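Local coordinates for uncharacterized protein YqbN (Bacillus subtilis, PDB 3KLU) that is of unknown function but belongs to the XkdN-like phage tail assembly chaperones and so may assist the assembly of a phage-type tail, at residues 29-34 / 120-125; 43-48 / 90-95; 82-87 / 108-113. All blocks are in the same frame, centred on the assembly; numbering follows the deposited sequence.

Interaction 1 (29-34 / 120-125); sequences PISKRF and GGEYAN
An ST turn, set at the head of the type I beta turn from Ser31 to Phe34, meets the first turns of helix 120-133 here, and a single carboxylate, that of Glu122, makes the polar part of the contact. Ser31 OG, anti to the backbone N (chi1 171°), is placed to serve both sides: it accepts from Arg33 N within the turn (3.0 Å) and donates to Glu122 OE2, though the modelled 2.4 Å is shorter than is plausible, so the exact geometry of that bond is doubtful. The extended Glu122 side chain comes out from the helix to meet both Ser31 and Arg33. The guanidinium and carboxylate planes are 19° apart, nearly coplanar, with Glu122 CD at the edge of the guanidinium. Arg33 NH1 to Glu122 OE2 is 3.0 Å and forms part of a salt bridge, although the places of NH1 and of Glu122 OE1 are uncertain in the model. Phe34 CE1 lies over one guanidinium face, 3.9 Å above its plane and offset toward the rim. Apart from these polar groups, Ile30 packs against the helix backbone, with CG2 4.0 Å from Glu122 O and CD1 4.1 Å from Asn125 O.

Interaction 2 (43-48 / 90-95); sequences PFIFKA and TVYPTF
The Phe44 ring carries Pro93 CD over the centre of one face, 3.4 Å from the centroid and 3° off the ring normal, a CH-pi contact made by a proline that follows a cis peptide bond. At the same ring, CE2 reaches Phe95 CZ at 4.1 Å, the two side chains crossing at about a right angle, while Thr90 CG2 approaches CD2.

The backbones pair as antiparallel strands, and the pairing contains a classic beta bulge: Val91 and Tyr92 both face Ile45. Ile45 N donates to Tyr92 O (2.8 Å). In return, Ile45 O accepts from two donors: Val91 N at 2.6 Å, with a bent N-H...O angle of 132°, and Tyr92 N at 3.3 Å, longer but straighter at 161°. The extra residue shifts the register by one, leaving Phe46 and Thr90 as a non-hydrogen-bonded pair whose side chains lie side by side and point the same way. On the face carrying Ile45 and Tyr92, Ile45 CD1 packs on Tyr92 CB. Val91 points toward the other strand, where its CB meets Ile45 CG2 at 3.9 Å and its CG2 touches Lys47 CB.

Thr90 OG1 is hydrogen-bonded to Ala86 O, in the helix that leads into this strand, and to Trp126 NE1. Strand 44-46 is the middle one of the three-stranded antiparallel sheet, bonded on its other edge to Val26 and Val28 of strand 26-28, while helix 120-133 packs over the face bearing Phe46 and brings Trp126 against Phe44, Phe46 and Phe95.

Interaction 3 (82-87 / 108-113); sequences YARIAV and DPVEVA
With chi1 at 169°, Val110 has CG1 anti to the backbone N and CG2 anti to the carbonyl carbon, and both methyls meet the Ala83 methyl: CB of Ala83 is 3.7 Å from Val110 CG1 and equally near CG2. Val87 has the same first-torsion arrangement (chi1 163°), and its two methyls divide their partners. CG1 touches the Pro109 ring at CB (4.0 Å), whereas CG2 rests against the backbone carbonyl, 3.8 Å from Pro109 O, and comes within 4.2 Å of Val110 CG2. Val110 thus meets Ala83 and Val87, residues one helical turn apart, with no hydrogen bond across the contact.

The motif is a steeply crossed helix pair: the segments of helix 78-89 and helix 109-116 cross at 79°, their axes approaching to 9.6 Å. Ala83, Val87, Pro109 and Val110 make up most of the meeting surface, which is largely buried. On its flank the Arg84 chain crosses Val110 at about a right angle, and its bend at chi2 puts CD 4.1 Å from Val110 CG2. Its guanidinium forms a salt bridge with Glu60 through NH2.

The second helix starts right at the contact. Asp108 is its N-cap residue, and OD1 accepts a weak capping bond from Val110 N (3.3 Å), while Arg80, one turn before Arg84, forms a salt bridge to the same OD1. Tyr123 of helix 120-133 also touches Ala83, and Trp126 of that helix touches Ala113.

Overall arrangement
Within one chain, interaction 1 sets a loop against helix 120-133, interaction 2 pairs two strands of the small antiparallel sheet, and interaction 3 packs helix on helix, their centres 11 to 14 Å apart. Along the sequence, interactions 2 and 3 both fall inside the loop closed by interaction 1; their own segments alternate, and helix 78-89 runs directly into strand 90-92. Phe44 joins interactions 1 and 2, its CE1 lying 3.7 Å from Phe34 CE2. Phe95 joins 2 and 3, with CD2 3.4 Å from Ala113 CB, and Tyr123 joins 1 and 3, its OH 3.8 Å from Ala83 CB. Together they illustrate how contacts distant in sequence become one continuous packing, here entirely within the predicted tail-chaperone family region.

Interaction 1 (29-34 / 120-125)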
ATOM      1  N   PRO A  29      10.053   5.758   5.925  1.00 26.60           N
ATOM      2  CA  PRO A  29       9.691   6.143   7.295  1.00 26.24           C
ATOM      3  C   PRO A  29       8.502   7.117   7.274  1.00 25.75           C
ATOM      4  O   PRO A  29       8.659   8.321   7.354  1.00 28.32           O
ATOM      5  CB  PRO A  29      10.970   6.762   7.823  1.00 26.72           C
ATOM      6  CG  PRO A  29      11.499   7.460   6.605  1.00 30.73           C
ATOM      7  CD  PRO A  29      11.244   6.481   5.458  1.00 29.28           C
ATOM      8  N   ILE A  30       7.301   6.574   7.176  1.00 26.64           N
ATOM      9  CA  ILE A  30       6.086   7.374   7.125  1.00 26.05           C
ATOM     10  C   ILE A  30       5.819   8.191   8.385  1.00 26.43           C
ATOM     11  O   ILE A  30       5.130   9.203   8.323  1.00 26.10           O
ATOM     12  CB  ILE A  30       4.878   6.456   6.837  1.00 23.41           C
ATOM     13  CG1 ILE A  30       4.910   6.031   5.358  1.00 25.52           C
ATOM     14  CG2 ILE A  30       3.561   7.151   7.198  1.00 24.60           C
ATOM     15  CD1 ILE A  30       4.670   7.155   4.392  1.00 32.51           C
ATOM     16  N   SER A  31       6.329   7.740   9.530  1.00 27.11           N
ATOM     17  CA  SER A  31       6.128   8.468  10.779  1.00 26.99           C
ATOM     18  C   SER A  31       7.211   8.200  11.816  1.00 26.36           C
ATOM     19  O   SER A  31       7.684   7.065  11.978  1.00 25.75           O
ATOM     20  CB  SER A  31       4.765   8.132  11.391  1.00 25.18           C
ATOM     21  OG  SER A  31       4.682   8.676  12.695  1.00 24.30           O
ATOM     22  N   LYS A  32       7.596   9.252  12.527  1.00 24.48           N
ATOM     23  CA  LYS A  32       8.622   9.115  13.551  1.00 25.80           C
ATOM     24  C   LYS A  32       8.038   8.605  14.888  1.00 24.25           C
ATOM     25  O   LYS A  32       8.779   8.338  15.826  1.00 25.33           O
ATOM     26  CB  LYS A  32       9.340  10.447  13.758  1.00 26.62           C
ATOM     27  CG  LYS A  32      10.128  10.975  12.544  1.00 29.99           C
ATOM     28  CD  LYS A  32      10.736  12.333  12.912  1.00 32.67           C
ATOM     29  CE  LYS A  32      11.428  13.039  11.763  1.00 39.96           C
ATOM     30  NZ  LYS A  32      11.779  14.460  12.145  1.00 41.69           N
ATOM     31  N   ARG A  33       6.716   8.448  14.938  1.00 25.72           N
ATOM     32  CA  ARG A  33       6.035   7.985  16.139  1.00 25.37           C
ATOM     33  C   ARG A  33       6.126   6.474  16.244  1.00 24.68           C
ATOM     34  O   ARG A  33       5.739   5.921  17.262  1.00 24.26           O
ATOM     35  CB  ARG A  33       4.562   8.405  16.134  1.00 22.05           C
ATOM     36  CG  ARG A  33       4.325   9.898  16.083  1.00 26.64           C
ATOM     37  CD  ARG A  33       2.921  10.168  15.597  1.00 29.98           C
ATOM     38  NE  ARG A  33       2.020   9.198  16.165  1.00 32.68           N
ATOM     39  CZ  ARG A  33       1.095   8.536  15.497  1.00 34.80           C
ATOM     40  NH1 ARG A  33       0.904   8.727  14.209  1.00 35.45           N
ATOM     41  NH2 ARG A  33       0.394   7.625  16.129  1.00 39.66           N
ATOM     42  N   PHE A  34       6.603   5.794  15.200  1.00 15.56           N
ATOM     43  CA  PHE A  34       6.735   4.355  15.323  1.00 15.67           C
ATOM     44  C   PHE A  34       8.198   3.988  15.496  1.00 16.11           C
ATOM     45  O   PHE A  34       8.991   4.143  14.570  1.00 18.09           O
ATOM     46  CB  PHE A  34       6.164   3.642  14.108  1.00 14.48           C
ATOM     47  CG  PHE A  34       4.778   4.086  13.747  1.00 16.60           C
ATOM     48  CD1 PHE A  34       3.778   4.167  14.717  1.00 14.16           C
ATOM     49  CD2 PHE A  34       4.463   4.439  12.442  1.00 17.72           C
ATOM     50  CE1 PHE A  34       2.478   4.596  14.375  1.00 16.39           C
ATOM     51  CE2 PHE A  34       3.178   4.861  12.111  1.00 17.74           C
ATOM     52  CZ  PHE A  34       2.187   4.938  13.085  1.00 14.48           C
ATOM     53  N   GLY A 120      -2.945  13.641  10.696  1.00 24.13           N
ATOM     54  CA  GLY A 120      -3.363  13.938   9.349  1.00 26.46           C
ATOM     55  C   GLY A 120      -2.310  13.771   8.279  1.00 27.82           C
ATOM     56  O   GLY A 120      -2.451  12.937   7.363  1.00 28.78           O
ATOM     57  N   GLY A 121      -1.257  14.579   8.388  1.00 22.15           N
ATOM     58  CA  GLY A 121      -0.175  14.545   7.415  1.00 19.61           C
ATOM     59  C   GLY A 121       0.363  13.146   7.148  1.00 18.34           C
ATOM     60  O   GLY A 121       0.637  12.827   6.005  1.00 19.63           O
ATOM     61  N   GLU A 122       0.505  12.315   8.184  1.00 18.89           N
ATOM     62  CA  GLU A 122       1.025  10.962   7.996  1.00 20.14           C
ATOM     63  C   GLU A 122       0.096  10.171   7.087  1.00 19.30           C
ATOM     64  O   GLU A 122       0.519   9.481   6.168  1.00 20.29           O
ATOM     65  CB  GLU A 122       1.125  10.206   9.328  1.00 14.79           C
ATOM     66  CG  GLU A 122       2.023  10.851  10.367  1.00 16.95           C
ATOM     67  CD  GLU A 122       1.899  10.150  11.725  1.00 21.09           C
ATOM     68  OE1 GLU A 122       0.841   9.504  11.964  1.00 19.41           O
ATOM     69  OE2 GLU A 122       2.852  10.246  12.549  1.00 27.15           O
ATOM     70  N   TYR A 123      -1.187  10.251   7.374  1.00 18.89           N
ATOM     71  CA  TYR A 123      -2.127   9.522   6.574  1.00 17.93           C
ATOM     72  C   TYR A 123      -2.090   9.952   5.103  1.00 17.56           C
ATOM     73  O   TYR A 123      -2.132   9.117   4.181  1.00 16.39           O
ATOM     74  CB  TYR A 123      -3.518   9.738   7.109  1.00 19.82           C
ATOM     75  CG  TYR A 123      -4.494   8.879   6.389  1.00 19.24           C
ATOM     76  CD1 TYR A 123      -4.630   7.527   6.716  1.00 17.17           C
ATOM     77  CD2 TYR A 123      -5.253   9.388   5.352  1.00 21.52           C
ATOM     78  CE1 TYR A 123      -5.525   6.695   6.002  1.00 22.01           C
ATOM     79  CE2 TYR A 123      -6.153   8.572   4.632  1.00 20.97           C
ATOM     80  CZ  TYR A 123      -6.284   7.233   4.961  1.00 20.29           C
ATOM     81  OH  TYR A 123      -7.169   6.441   4.276  1.00 21.56           O
ATOM     82  N   ALA A 124      -2.020  11.260   4.875  1.00 22.94           N
ATOM     83  CA  ALA A 124      -2.022  11.765   3.506  1.00 22.87           C
ATOM     84  C   ALA A 124      -0.748  11.336   2.822  1.00 23.85           C
ATOM     85  O   ALA A 124      -0.763  10.969   1.662  1.00 24.74           O
ATOM     86  CB  ALA A 124      -2.148  13.291   3.501  1.00 25.95           C
ATOM     87  N   ASN A 125       0.356  11.370   3.558  1.00 27.14           N
ATOM     88  CA  ASN A 125       1.645  10.997   3.005  1.00 27.51           C
ATOM     89  C   ASN A 125       1.687   9.525   2.681  1.00 26.12           C
ATOM     90  O   ASN A 125       2.275   9.121   1.693  1.00 27.22           O
ATOM     91  CB  ASN A 125       2.783  11.325   3.984  1.00 27.50           C
ATOM     92  CG  ASN A 125       3.140  12.807   4.009  1.00 36.33           C
ATOM     93  OD1 ASN A 125       2.767  13.569   3.121  1.00 37.45           O
ATOM     94  ND2 ASN A 125       3.898  13.211   5.022  1.00 38.15           N
TER

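Interaction 2 (43-48 / 90-95)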
ATOM      1  N   PRO A  43      10.325   1.943   9.642  1.00 19.00           N
ATOM      2  CA  PRO A  43       9.763   2.381   8.354  1.00 19.23           C
ATOM      3  C   PRO A  43       8.685   1.453   7.808  1.00 17.33           C
ATOM      4  O   PRO A  43       8.632   0.273   8.150  1.00 17.56           O
ATOM      5  CB  PRO A  43      10.986   2.429   7.433  1.00 19.44           C
ATOM      6  CG  PRO A  43      11.833   1.305   7.960  1.00 20.43           C
ATOM      7  CD  PRO A  43      11.706   1.437   9.463  1.00 21.26           C
ATOM      8  N   PHE A  44       7.809   2.011   6.984  1.00 21.14           N
ATOM      9  CA  PHE A  44       6.781   1.209   6.355  1.00 19.62           C
ATOM     10  C   PHE A  44       7.452   0.554   5.155  1.00 21.78           C
ATOM     11  O   PHE A  44       8.358   1.137   4.555  1.00 22.46           O
ATOM     12  CB  PHE A  44       5.676   2.098   5.828  1.00 19.46           C
ATOM     13  CG  PHE A  44       4.617   2.386   6.812  1.00 15.50           C
ATOM     14  CD1 PHE A  44       4.919   2.573   8.140  1.00 18.01           C
ATOM     15  CD2 PHE A  44       3.316   2.529   6.393  1.00 14.65           C
ATOM     16  CE1 PHE A  44       3.901   2.918   9.061  1.00 19.45           C
ATOM     17  CE2 PHE A  44       2.286   2.872   7.294  1.00 18.03           C
ATOM     18  CZ  PHE A  44       2.583   3.067   8.628  1.00 17.95           C
ATOM     19  N   ILE A  45       7.002  -0.654   4.816  1.00 17.01           N
ATOM     20  CA  ILE A  45       7.493  -1.359   3.648  1.00 18.87           C
ATOM     21  C   ILE A  45       6.357  -1.415   2.632  1.00 20.07           C
ATOM     22  O   ILE A  45       5.258  -1.971   2.913  1.00 18.37           O
ATOM     23  CB  ILE A  45       7.896  -2.764   3.978  1.00 19.09           C
ATOM     24  CG1 ILE A  45       9.033  -2.735   4.975  1.00 19.76           C
ATOM     25  CG2 ILE A  45       8.361  -3.488   2.700  1.00 20.05           C
ATOM     26  CD1 ILE A  45       9.445  -4.141   5.412  1.00 35.64           C
ATOM     27  N   PHE A  46       6.621  -0.817   1.468  1.00 22.82           N
ATOM     28  CA  PHE A  46       5.675  -0.762   0.360  1.00 21.18           C
ATOM     29  C   PHE A  46       6.157  -1.681  -0.756  1.00 21.84           C
ATOM     30  O   PHE A  46       7.357  -2.005  -0.842  1.00 22.86           O
ATOM     31  CB  PHE A  46       5.556   0.651  -0.208  1.00 21.29           C
ATOM     32  CG  PHE A  46       4.985   1.678   0.772  1.00 22.51           C
ATOM     33  CD1 PHE A  46       5.782   2.223   1.784  1.00 23.54           C
ATOM     34  CD2 PHE A  46       3.687   2.159   0.614  1.00 19.43           C
ATOM     35  CE1 PHE A  46       5.288   3.242   2.609  1.00 20.59           C
ATOM     36  CE2 PHE A  46       3.183   3.175   1.434  1.00 22.60           C
ATOM     37  CZ  PHE A  46       3.975   3.718   2.425  1.00 20.86           C
ATOM     38  N   LYS A  47       5.208  -2.118  -1.579  1.00 19.90           N
ATOM     39  CA  LYS A  47       5.477  -2.973  -2.724  1.00 21.45           C
ATOM     40  C   LYS A  47       4.257  -2.900  -3.613  1.00 20.06           C
ATOM     41  O   LYS A  47       3.182  -3.341  -3.219  1.00 20.20           O
ATOM     42  CB  LYS A  47       5.687  -4.420  -2.307  1.00 22.39           C
ATOM     43  CG  LYS A  47       6.051  -5.326  -3.477  1.00 25.04           C
ATOM     44  CD  LYS A  47       5.953  -6.790  -3.048  1.00 31.36           C
ATOM     45  CE  LYS A  47       6.739  -7.671  -3.980  1.00 36.54           C
ATOM     46  NZ  LYS A  47       6.230  -7.389  -5.337  1.00 38.20           N
ATOM     47  N   ALA A  48       4.425  -2.312  -4.794  1.00 26.94           N
ATOM     48  CA  ALA A  48       3.349  -2.171  -5.778  1.00 25.64           C
ATOM     49  C   ALA A  48       2.520  -3.452  -5.986  1.00 25.16           C
ATOM     50  O   ALA A  48       3.025  -4.585  -5.943  1.00 26.21           O
ATOM     51  CB  ALA A  48       3.927  -1.723  -7.130  1.00 27.35           C
ATOM     52  N   THR A  90       0.874  -1.734   1.031  1.00 18.94           N
ATOM     53  CA  THR A  90       1.682  -1.673   2.241  1.00 18.62           C
ATOM     54  C   THR A  90       1.898  -3.021   2.866  1.00 18.68           C
ATOM     55  O   THR A  90       0.989  -3.568   3.487  1.00 19.56           O
ATOM     56  CB  THR A  90       1.049  -0.716   3.258  1.00 19.36           C
ATOM     57  OG1 THR A  90       0.965   0.587   2.674  1.00 20.03           O
ATOM     58  CG2 THR A  90       1.888  -0.625   4.516  1.00 16.15           C
ATOM     59  N   VAL A  91       3.128  -3.517   2.736  1.00 18.98           N
ATOM     60  CA  VAL A  91       3.521  -4.830   3.237  1.00 19.84           C
ATOM     61  C   VAL A  91       3.631  -4.919   4.758  1.00 18.94           C
ATOM     62  O   VAL A  91       3.262  -5.924   5.363  1.00 19.57           O
ATOM     63  CB  VAL A  91       4.910  -5.245   2.663  1.00 21.65           C
ATOM     64  CG1 VAL A  91       5.113  -6.713   2.852  1.00 22.71           C
ATOM     65  CG2 VAL A  91       5.023  -4.856   1.202  1.00 22.18           C
ATOM     66  N   TYR A  92       4.225  -3.874   5.339  1.00 14.74           N
ATOM     67  CA  TYR A  92       4.432  -3.771   6.779  1.00 14.11           C
ATOM     68  C   TYR A  92       4.287  -2.297   7.102  1.00 13.09           C
ATOM     69  O   TYR A  92       5.082  -1.455   6.635  1.00 13.47           O
ATOM     70  CB  TYR A  92       5.834  -4.258   7.153  1.00 13.03           C
ATOM     71  CG  TYR A  92       6.188  -4.094   8.617  1.00 15.79           C
ATOM     72  CD1 TYR A  92       5.501  -4.814   9.602  1.00 15.13           C
ATOM     73  CD2 TYR A  92       7.231  -3.258   9.027  1.00 13.35           C
ATOM     74  CE1 TYR A  92       5.838  -4.729  10.948  1.00 18.50           C
ATOM     75  CE2 TYR A  92       7.576  -3.174  10.385  1.00 19.17           C
ATOM     76  CZ  TYR A  92       6.871  -3.929  11.331  1.00 18.14           C
ATOM     77  OH  TYR A  92       7.255  -3.956  12.644  1.00 18.46           O
ATOM     78  N   PRO A  93       3.277  -1.950   7.929  1.00 15.80           N
ATOM     79  CA  PRO A  93       2.339  -2.903   8.526  1.00 16.63           C
ATOM     80  C   PRO A  93       1.175  -3.203   7.587  1.00 16.24           C
ATOM     81  O   PRO A  93       0.758  -2.335   6.847  1.00 16.38           O
ATOM     82  CB  PRO A  93       1.889  -2.156   9.782  1.00 14.19           C
ATOM     83  CG  PRO A  93       1.682  -0.756   9.233  1.00 16.76           C
ATOM     84  CD  PRO A  93       2.895  -0.557   8.275  1.00 15.53           C
ATOM     85  N   THR A  94       0.654  -4.429   7.583  1.00 19.78           N
ATOM     86  CA  THR A  94      -0.489  -4.684   6.730  1.00 21.03           C
ATOM     87  C   THR A  94      -1.707  -4.501   7.618  1.00 19.60           C
ATOM     88  O   THR A  94      -1.917  -5.240   8.582  1.00 18.57           O
ATOM     89  CB  THR A  94      -0.502  -6.100   6.112  1.00 22.56           C
ATOM     90  OG1 THR A  94      -1.806  -6.387   5.559  1.00 34.34           O
ATOM     91  CG2 THR A  94      -0.160  -7.097   7.126  1.00 22.38           C
ATOM     92  N   PHE A  95      -2.511  -3.503   7.271  1.00 13.98           N
ATOM     93  CA  PHE A  95      -3.703  -3.150   8.046  1.00 14.02           C
ATOM     94  C   PHE A  95      -4.835  -4.153   8.075  1.00 14.63           C
ATOM     95  O   PHE A  95      -5.842  -3.964   8.782  1.00 16.71           O
ATOM     96  CB  PHE A  95      -4.197  -1.776   7.598  1.00  9.69           C
ATOM     97  CG  PHE A  95      -3.197  -0.704   7.852  1.00  9.77           C
ATOM     98  CD1 PHE A  95      -2.633  -0.573   9.125  1.00  9.45           C
ATOM     99  CD2 PHE A  95      -2.829   0.182   6.853  1.00 13.23           C
ATOM    100  CE1 PHE A  95      -1.708   0.441   9.417  1.00 12.36           C
ATOM    101  CE2 PHE A  95      -1.895   1.219   7.110  1.00 13.43           C
ATOM    102  CZ  PHE A  95      -1.336   1.348   8.395  1.00 11.44           C
TER

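Interaction 3 (82-87 / 108-113)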
ATOM      1  N   TYR A  82      -8.492   4.498  -3.533  1.00 36.07           N
ATOM      2  CA  TYR A  82      -7.087   4.743  -3.272  1.00 35.16           C
ATOM      3  C   TYR A  82      -6.617   4.187  -1.938  1.00 31.93           C
ATOM      4  O   TYR A  82      -5.511   3.662  -1.814  1.00 30.67           O
ATOM      5  CB  TYR A  82      -6.809   6.243  -3.364  1.00 38.92           C
ATOM      6  CG  TYR A  82      -7.028   6.753  -4.755  1.00 43.72           C
ATOM      7  CD1 TYR A  82      -6.616   5.996  -5.839  1.00 45.47           C
ATOM      8  CD2 TYR A  82      -7.644   7.986  -5.001  1.00 51.57           C
ATOM      9  CE1 TYR A  82      -6.799   6.434  -7.144  1.00 47.92           C
ATOM     10  CE2 TYR A  82      -7.836   8.445  -6.319  1.00 53.97           C
ATOM     11  CZ  TYR A  82      -7.402   7.648  -7.385  1.00 52.51           C
ATOM     12  OH  TYR A  82      -7.544   8.031  -8.705  1.00 53.47           O
ATOM     13  N   ALA A  83      -7.483   4.290  -0.942  1.00 28.61           N
ATOM     14  CA  ALA A  83      -7.144   3.815   0.381  1.00 26.14           C
ATOM     15  C   ALA A  83      -6.923   2.309   0.305  1.00 24.54           C
ATOM     16  O   ALA A  83      -5.949   1.783   0.865  1.00 24.34           O
ATOM     17  CB  ALA A  83      -8.271   4.161   1.383  1.00 27.09           C
ATOM     18  N   ARG A  84      -7.825   1.614  -0.380  1.00 24.38           N
ATOM     19  CA  ARG A  84      -7.692   0.177  -0.497  1.00 22.96           C
ATOM     20  C   ARG A  84      -6.375  -0.129  -1.210  1.00 21.56           C
ATOM     21  O   ARG A  84      -5.681  -1.059  -0.844  1.00 22.26           O
ATOM     22  CB  ARG A  84      -8.853  -0.419  -1.295  1.00 24.48           C
ATOM     23  CG  ARG A  84     -10.230   0.110  -0.974  1.00 30.17           C
ATOM     24  CD  ARG A  84     -10.963  -0.694   0.072  1.00 32.69           C
ATOM     25  NE  ARG A  84     -10.825  -2.140  -0.109  1.00 37.65           N
ATOM     26  CZ  ARG A  84     -11.412  -2.859  -1.058  1.00 40.22           C
ATOM     27  NH1 ARG A  84     -12.204  -2.283  -1.957  1.00 41.20           N
ATOM     28  NH2 ARG A  84     -11.220  -4.176  -1.091  1.00 41.30           N
ATOM     29  N   ILE A  85      -6.011   0.655  -2.223  1.00 22.04           N
ATOM     30  CA  ILE A  85      -4.752   0.407  -2.940  1.00 20.46           C
ATOM     31  C   ILE A  85      -3.560   0.498  -1.969  1.00 19.97           C
ATOM     32  O   ILE A  85      -2.634  -0.375  -1.975  1.00 17.91           O
ATOM     33  CB  ILE A  85      -4.525   1.444  -4.080  1.00 19.12           C
ATOM     34  CG1 ILE A  85      -5.606   1.316  -5.156  1.00 19.12           C
ATOM     35  CG2 ILE A  85      -3.146   1.240  -4.681  1.00 19.12           C
ATOM     36  CD1 ILE A  85      -5.482   2.333  -6.320  1.00 34.45           C
ATOM     37  N   ALA A  86      -3.584   1.559  -1.151  1.00 19.10           N
ATOM     38  CA  ALA A  86      -2.540   1.815  -0.162  1.00 17.99           C
ATOM     39  C   ALA A  86      -2.441   0.664   0.839  1.00 17.42           C
ATOM     40  O   ALA A  86      -1.335   0.171   1.129  1.00 17.18           O
ATOM     41  CB  ALA A  86      -2.823   3.152   0.585  1.00 18.09           C
ATOM     42  N   VAL A  87      -3.590   0.239   1.372  1.00 13.44           N
ATOM     43  CA  VAL A  87      -3.590  -0.871   2.311  1.00 12.56           C
ATOM     44  C   VAL A  87      -2.855  -2.071   1.693  1.00 14.83           C
ATOM     45  O   VAL A  87      -1.970  -2.627   2.308  1.00 16.12           O
ATOM     46  CB  VAL A  87      -5.051  -1.266   2.699  1.00 12.98           C
ATOM     47  CG1 VAL A  87      -5.095  -2.696   3.347  1.00 11.55           C
ATOM     48  CG2 VAL A  87      -5.590  -0.256   3.723  1.00 11.54           C
ATOM     49  N   ASP A 108     -12.467  -2.885   9.332  1.00 22.77           N
ATOM     50  CA  ASP A 108     -12.185  -2.127   8.117  1.00 22.74           C
ATOM     51  C   ASP A 108     -10.710  -1.733   8.088  1.00 20.62           C
ATOM     52  O   ASP A 108     -10.282  -0.838   8.837  1.00 20.94           O
ATOM     53  CB  ASP A 108     -13.040  -0.879   8.063  1.00 24.46           C
ATOM     54  CG  ASP A 108     -12.969  -0.191   6.717  1.00 28.12           C
ATOM     55  OD1 ASP A 108     -12.281  -0.722   5.814  1.00 28.79           O
ATOM     56  OD2 ASP A 108     -13.599   0.885   6.569  1.00 31.81           O
ATOM     57  N   PRO A 109      -9.918  -2.400   7.221  1.00 21.72           N
ATOM     58  CA  PRO A 109      -8.485  -2.147   7.080  1.00 18.92           C
ATOM     59  C   PRO A 109      -8.173  -0.680   6.797  1.00 19.46           C
ATOM     60  O   PRO A 109      -7.121  -0.181   7.203  1.00 18.65           O
ATOM     61  CB  PRO A 109      -8.066  -3.079   5.936  1.00 19.45           C
ATOM     62  CG  PRO A 109      -9.127  -4.151   5.948  1.00 19.87           C
ATOM     63  CD  PRO A 109     -10.378  -3.375   6.213  1.00 22.23           C
ATOM     64  N   VAL A 110      -9.074   0.018   6.127  1.00 19.02           N
ATOM     65  CA  VAL A 110      -8.857   1.431   5.842  1.00 19.19           C
ATOM     66  C   VAL A 110      -9.036   2.248   7.128  1.00 19.68           C
ATOM     67  O   VAL A 110      -8.375   3.271   7.337  1.00 20.89           O
ATOM     68  CB  VAL A 110      -9.849   1.942   4.772  1.00 20.26           C
ATOM     69  CG1 VAL A 110      -9.794   3.484   4.682  1.00 19.54           C
ATOM     70  CG2 VAL A 110      -9.509   1.297   3.404  1.00 19.14           C
ATOM     71  N   GLU A 111      -9.913   1.787   8.001  1.00 16.83           N
ATOM     72  CA  GLU A 111     -10.155   2.484   9.279  1.00 19.11           C
ATOM     73  C   GLU A 111      -8.948   2.155  10.183  1.00 16.94           C
ATOM     74  O   GLU A 111      -8.453   3.007  10.921  1.00 18.09           O
ATOM     75  CB  GLU A 111     -11.480   1.982   9.898  1.00 21.35           C
ATOM     76  CG  GLU A 111     -12.006   2.724  11.108  1.00 26.24           C
ATOM     77  CD  GLU A 111     -12.013   4.226  10.951  1.00 35.44           C
ATOM     78  OE1 GLU A 111     -12.344   4.757   9.859  1.00 36.34           O
ATOM     79  OE2 GLU A 111     -11.692   4.887  11.963  1.00 43.10           O
ATOM     80  N   VAL A 112      -8.460   0.919  10.093  1.00 19.04           N
ATOM     81  CA  VAL A 112      -7.292   0.557  10.862  1.00 15.45           C
ATOM     82  C   VAL A 112      -6.206   1.563  10.474  1.00 14.08           C
ATOM     83  O   VAL A 112      -5.532   2.119  11.330  1.00 14.42           O
ATOM     84  CB  VAL A 112      -6.738  -0.873  10.519  1.00 15.97           C
ATOM     85  CG1 VAL A 112      -5.513  -1.156  11.444  1.00 16.44           C
ATOM     86  CG2 VAL A 112      -7.788  -1.945  10.697  1.00 14.69           C
ATOM     87  N   ALA A 113      -6.035   1.795   9.180  1.00 15.45           N
ATOM     88  CA  ALA A 113      -5.014   2.748   8.746  1.00 14.08           C
ATOM     89  C   ALA A 113      -5.238   4.143   9.342  1.00 14.22           C
ATOM     90  O   ALA A 113      -4.290   4.774   9.828  1.00 14.28           O
ATOM     91  CB  ALA A 113      -4.962   2.840   7.180  1.00 13.80           C
TER